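Local structure of serine acetyltransferase (Entamoeba histolytica, 3Q1X) at residues A[38-43]-A[65-70]. The protein probably transfers an acetyl group to the hydroxyl of L-serine, a step in cysteine biosynthesis, and is a left-handed beta-helix enzyme that binds L-serine. Numbering follows the deposited sequence.
Sequences LQKLRK and LTKLVD
Lys-40 lies across Leu-68 and Lys-67, and the inner and outer ends of its aliphatic chain have different neighbours. The bond from CA to CB is directed toward helix 59-79, and CB rests on the leucine, with Lys-40 CB 3.7 Å from Leu-68 CD1 and 3.9 Å from Leu-68 CB. A bend at chi2 (-39°) then carries the outer chain across the second lysine at a slant: Lys-40 CE is 3.9 Å from both CB and CD of Lys-67. At the tip, Lys-40 NZ also passes close to Lys-67 CD and forms a salt bridge with OE1 of Glu-64, one residue before the 65-70 segment. By pairing with Lys-40, this carboxylate probably eases the repulsion between the two ammonium groups, whose NZ atoms are 5.9 Å apart.

The contact joins two helices of the alpha-helical N-terminal part of the chain, which precedes the left-handed beta-helix characteristic of hexapeptide-repeat acyltransferases. The segment axes approach to 9.4 Å at 148° between their N-to-C directions, so the packing is roughly antiparallel, and Lys-40 and Leu-68 give the nearest CA pair, 6.0 Å apart. No hydrogen bond links the two segments.

Away from the lysine tips, the leucines make an apolar contact. With Leu-68 CG anti to its own N (chi1 -175°), the branch at CG reaches helix 36-45 and its two methyls take different partners: CD1 serves Lys-40, while CD2 meets CD2 of Leu-41 at 3.5 Å, tighter than usual for two carbons. These leucine side chains run nearly perpendicular to each other, and Leu-41 also packs on Ile-134 and Ile-138 of helix 128-144.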
loop_
_atom_site.group_PDB
_atom_site.type_symbol
_atom_site.label_atom_id
_atom_site.label_comp_id
_atom_site.label_asym_id
_atom_site.label_seq_id
_atom_site.Cartn_x
_atom_site.Cartn_y
_atom_site.Cartn_z
ATOM N N LEU A 38 15.773 -0.114 5.163
ATOM C CA LEU A 38 15.927 -0.478 3.755
ATOM C C LEU A 38 17.018 0.335 3.058
ATOM O O LEU A 38 17.839 -0.239 2.356
ATOM C CB LEU A 38 14.601 -0.350 2.992
ATOM C CG LEU A 38 14.556 -0.845 1.536
ATOM C CD1 LEU A 38 14.908 -2.340 1.419
ATOM C CD2 LEU A 38 13.184 -0.564 0.929
ATOM N N GLN A 39 17.029 1.649 3.275
ATOM C CA GLN A 39 18.039 2.545 2.693
ATOM C C GLN A 39 19.451 2.034 2.991
ATOM O O GLN A 39 20.279 1.893 2.086
ATOM C CB GLN A 39 17.842 3.970 3.232
ATOM C CG GLN A 39 18.784 5.022 2.653
ATOM C CD GLN A 39 18.358 5.529 1.289
ATOM O OE1 GLN A 39 17.369 5.073 0.719
ATOM N NE2 GLN A 39 19.106 6.484 0.758
ATOM N N LYS A 40 19.692 1.726 4.263
ATOM C CA LYS A 40 20.996 1.263 4.729
ATOM C C LYS A 40 21.339 -0.136 4.229
ATOM O O LYS A 40 22.435 -0.354 3.728
ATOM C CB LYS A 40 21.101 1.362 6.257
ATOM C CG LYS A 40 21.214 2.798 6.790
ATOM C CD LYS A 40 22.099 3.645 5.882
ATOM C CE LYS A 40 22.297 5.056 6.402
ATOM N NZ LYS A 40 22.700 5.945 5.276
ATOM N N LEU A 41 20.398 -1.072 4.338
ATOM C CA LEU A 41 20.659 -2.455 3.955
ATOM C C LEU A 41 20.864 -2.606 2.447
ATOM O O LEU A 41 21.651 -3.453 2.008
ATOM C CB LEU A 41 19.561 -3.393 4.456
ATOM C CG LEU A 41 19.488 -3.698 5.956
ATOM C CD1 LEU A 41 18.134 -4.278 6.323
ATOM C CD2 LEU A 41 20.606 -4.646 6.376
ATOM N N ARG A 42 20.166 -1.776 1.670
ATOM C CA ARG A 42 20.368 -1.719 0.213
ATOM C C ARG A 42 21.836 -1.397 -0.129
ATOM O O ARG A 42 22.438 -2.060 -0.974
ATOM C CB ARG A 42 19.375 -0.743 -0.465
ATOM C CG ARG A 42 17.894 -1.193 -0.359
ATOM C CD ARG A 42 16.944 -0.846 -1.523
ATOM N NE ARG A 42 16.672 0.577 -1.687
ATOM C CZ ARG A 42 15.614 1.125 -2.301
ATOM N NH1 ARG A 42 14.605 0.405 -2.803
ATOM N NH2 ARG A 42 15.551 2.437 -2.390
ATOM N N LYS A 43 22.406 -0.407 0.559
ATOM C CA LYS A 43 23.789 0.028 0.333
ATOM C C LYS A 43 24.793 -1.029 0.771
ATOM O O LYS A 43 25.790 -1.280 0.082
ATOM C CB LYS A 43 24.072 1.354 1.051
ATOM C CG LYS A 43 23.422 2.555 0.379
ATOM C CD LYS A 43 23.811 3.873 1.027
ATOM C CE LYS A 43 23.428 5.032 0.118
ATOM N NZ LYS A 43 23.302 6.317 0.851
ATOM N N LEU A 65 27.259 0.382 7.562
ATOM C CA LEU A 65 26.922 -0.653 8.531
ATOM C C LEU A 65 26.848 -0.074 9.948
ATOM O O LEU A 65 25.965 -0.445 10.729
ATOM C CB LEU A 65 27.914 -1.821 8.452
ATOM C CG LEU A 65 27.620 -3.038 9.325
ATOM C CD1 LEU A 65 26.201 -3.545 9.109
ATOM C CD2 LEU A 65 28.636 -4.145 9.065
ATOM N N THR A 66 27.772 0.839 10.260
ATOM C CA THR A 66 27.797 1.557 11.539
ATOM C C THR A 66 26.536 2.402 11.729
ATOM O O THR A 66 25.933 2.388 12.807
ATOM C CB THR A 66 29.066 2.450 11.647
ATOM O OG1 THR A 66 30.227 1.620 11.531
ATOM C CG2 THR A 66 29.120 3.205 12.990
ATOM N N LYS A 67 26.145 3.136 10.686
ATOM C CA LYS A 67 24.934 3.955 10.748
ATOM C C LYS A 67 23.708 3.096 11.025
ATOM O O LYS A 67 22.874 3.456 11.862
ATOM C CB LYS A 67 24.733 4.766 9.466
ATOM C CG LYS A 67 25.735 5.885 9.271
ATOM C CD LYS A 67 25.183 6.925 8.299
ATOM C CE LYS A 67 26.253 7.466 7.357
ATOM N NZ LYS A 67 27.315 8.238 8.056
ATOM N N LEU A 68 23.612 1.963 10.333
ATOM C CA LEU A 68 22.533 0.994 10.561
ATOM C C LEU A 68 22.550 0.406 11.972
ATOM O O LEU A 68 21.516 0.356 12.638
ATOM C CB LEU A 68 22.572 -0.140 9.533
ATOM C CG LEU A 68 21.409 -1.144 9.597
ATOM C CD1 LEU A 68 20.054 -0.503 9.278
ATOM C CD2 LEU A 68 21.670 -2.327 8.704
ATOM N N VAL A 69 23.724 -0.049 12.410
ATOM C CA VAL A 69 23.892 -0.609 13.747
ATOM C C VAL A 69 23.485 0.402 14.823
ATOM O O VAL A 69 22.753 0.069 15.754
ATOM C CB VAL A 69 25.353 -1.120 13.966
ATOM C CG1 VAL A 69 25.735 -1.116 15.446
ATOM C CG2 VAL A 69 25.512 -2.505 13.369
ATOM N N ASP A 70 23.945 1.641 14.685
ATOM C CA ASP A 70 23.615 2.666 15.673
ATOM C C ASP A 70 22.108 2.927 15.727
ATOM O O ASP A 70 21.546 3.090 16.812
ATOM C CB ASP A 70 24.400 3.953 15.417
ATOM C CG ASP A 70 25.876 3.833 15.799
ATOM O OD1 ASP A 70 26.237 2.974 16.637
ATOM O OD2 ASP A 70 26.685 4.621 15.267
#